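Local coordinates for glutathione transferase gst1-6 (Anopheles dirus, PDB 1V2A), which probably conjugates glutathione to electrophilic compounds, releasing a halide and an S-substituted glutathione, and works as a homodimer, at residues B[41-44]-B[48-51]. Residues are numbered along the deposited sequence; the frame is centred on the assembly and turned at random.
Sequences ALTK and QHTI. With GTS (glutathione sulfonic acid), chain F.
L42 reaches from helix 36-45 to the loop that leads to strand 53-56. Its CD1 lies 3.9 Å from I51 CG2, and the two side chains cross at about a right angle. The same methyl also rests on the backbone of H49 and T50. V33 touches both L42 and I51 and widens this apolar patch. The next residue, T43, lies alongside H49, both side chains pointing the same way. T43 OG1 sits 3.4 Å from H49 CB, oblique to the ring. With chi1 at -60°, OG1 stays beside its own backbone N, and it hydrogen-bonds to R39 O within the helix.

Beyond the helix, the loop holds glutathione sulfonic acid. I51 N donates to GTS O2 at 2.7 Å, with an N-H...O angle of 156°. GTS N2 returns a bond to I51 O at 2.8 Å. This antiparallel, strand-like pairing is characteristic of the glutathione site in the thioredoxin-like domain. H49 ND1 lies 2.8 Å from GTS O31, near the ring plane, but the close fit of this ring edge is doubtful. T50 O accepts a hydrogen bond from T53 OG1 at the start of strand 53-56. The main chain of I51 therefore binds the C=O and N-H of the cysteinyl part, while L42 packs behind it.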
loop_
_atom_site.group_PDB
_atom_site.type_symbol
_atom_site.label_atom_id
_atom_site.label_comp_id
_atom_site.label_asym_id
_atom_site.label_seq_id
_atom_site.Cartn_x
_atom_site.Cartn_y
_atom_site.Cartn_z
ATOM N N ALA B 41 -17.668 5.860 17.311
ATOM C CA ALA B 41 -17.375 4.635 18.039
ATOM C C ALA B 41 -16.111 3.969 17.488
ATOM O O ALA B 41 -15.171 3.689 18.232
ATOM C CB ALA B 41 -18.554 3.681 17.942
ATOM N N LEU B 42 -16.092 3.721 16.183
ATOM C CA LEU B 42 -14.944 3.079 15.551
ATOM C C LEU B 42 -13.649 3.836 15.857
ATOM O O LEU B 42 -12.623 3.237 16.187
ATOM C CB LEU B 42 -15.140 3.015 14.033
ATOM C CG LEU B 42 -14.907 1.686 13.302
ATOM C CD1 LEU B 42 -14.693 1.985 11.814
ATOM C CD2 LEU B 42 -13.691 0.944 13.870
ATOM N N THR B 43 -13.711 5.158 15.742
ATOM C CA THR B 43 -12.562 6.018 15.984
ATOM C C THR B 43 -11.816 5.661 17.264
ATOM O O THR B 43 -10.587 5.588 17.275
ATOM C CB THR B 43 -12.991 7.499 16.053
ATOM O OG1 THR B 43 -13.600 7.877 14.811
ATOM C CG2 THR B 43 -11.795 8.388 16.306
ATOM N N LYS B 44 -12.557 5.436 18.341
ATOM C CA LYS B 44 -11.940 5.100 19.618
ATOM C C LYS B 44 -10.966 3.924 19.498
ATOM O O LYS B 44 -9.972 3.855 20.227
ATOM C CB LYS B 44 -13.019 4.781 20.657
ATOM C CG LYS B 44 -14.085 5.862 20.787
ATOM C CD LYS B 44 -14.702 5.910 22.178
ATOM C CE LYS B 44 -15.280 4.566 22.622
ATOM N NZ LYS B 44 -14.237 3.546 22.957
ATOM N N GLN B 48 -8.396 6.303 12.524
ATOM C CA GLN B 48 -8.639 6.605 11.116
ATOM C C GLN B 48 -10.083 6.275 10.783
ATOM O O GLN B 48 -10.630 6.752 9.794
ATOM C CB GLN B 48 -7.690 5.799 10.214
ATOM C CG GLN B 48 -7.766 6.187 8.740
ATOM C CD GLN B 48 -6.551 5.746 7.935
ATOM O OE1 GLN B 48 -6.344 6.200 6.805
ATOM N NE2 GLN B 48 -5.740 4.863 8.513
ATOM N N HIS B 49 -10.687 5.457 11.638
ATOM C CA HIS B 49 -12.068 5.014 11.502
ATOM C C HIS B 49 -12.419 4.569 10.089
ATOM O O HIS B 49 -13.245 5.177 9.412
ATOM C CB HIS B 49 -13.044 6.103 11.993
ATOM C CG HIS B 49 -12.926 7.413 11.273
ATOM N ND1 HIS B 49 -13.280 7.574 9.950
ATOM C CD2 HIS B 49 -12.510 8.628 11.700
ATOM C CE1 HIS B 49 -13.089 8.831 9.594
ATOM N NE2 HIS B 49 -12.622 9.492 10.637
ATOM N N THR B 50 -11.773 3.495 9.653
ATOM C CA THR B 50 -12.022 2.929 8.341
ATOM C C THR B 50 -12.202 1.438 8.530
ATOM O O THR B 50 -11.652 0.864 9.461
ATOM C CB THR B 50 -10.835 3.123 7.397
ATOM O OG1 THR B 50 -9.753 2.281 7.819
ATOM C CG2 THR B 50 -10.380 4.572 7.404
ATOM N N ILE B 51 -12.998 0.815 7.669
ATOM C CA ILE B 51 -13.194 -0.623 7.742
ATOM C C ILE B 51 -12.477 -1.183 6.524
ATOM O O ILE B 51 -12.410 -0.531 5.478
ATOM C CB ILE B 51 -14.692 -1.010 7.711
ATOM C CG1 ILE B 51 -15.399 -0.322 6.544
ATOM C CG2 ILE B 51 -15.344 -0.627 9.018
ATOM C CD1 ILE B 51 -16.909 -0.568 6.505
HETATM N N1 GTS F . -6.796 0.813 2.658
HETATM C CA1 GTS F . -7.940 0.526 3.476
HETATM C C1 GTS F . -7.937 -0.972 3.655
HETATM O O11 GTS F . -8.377 -1.407 4.703
HETATM O O12 GTS F . -7.478 -1.700 2.764
HETATM C CB1 GTS F . -9.166 1.041 2.758
HETATM C CG1 GTS F . -10.486 0.814 3.521
HETATM C CD1 GTS F . -11.482 1.935 3.274
HETATM O OE1 GTS F . -11.217 2.909 2.550
HETATM N N2 GTS F . -12.648 1.758 3.893
HETATM C CA2 GTS F . -13.734 2.735 3.755
HETATM C C2 GTS F . -13.973 3.409 5.064
HETATM O O2 GTS F . -13.959 2.761 6.117
HETATM C CB2 GTS F . -15.079 2.138 3.356
HETATM S SG2 GTS F . -15.215 1.278 1.754
HETATM O O1S GTS F . -14.331 0.163 1.640
HETATM O O2S GTS F . -16.557 0.830 1.667
HETATM O O3S GTS F . -14.933 2.182 0.674
HETATM N N3 GTS F . -14.202 4.712 4.975
HETATM C CA3 GTS F . -14.460 5.490 6.153
HETATM C C3 GTS F . -13.611 6.707 6.198
HETATM O O31 GTS F . -13.782 7.440 7.162
HETATM O O32 GTS F . -12.811 6.906 5.270
#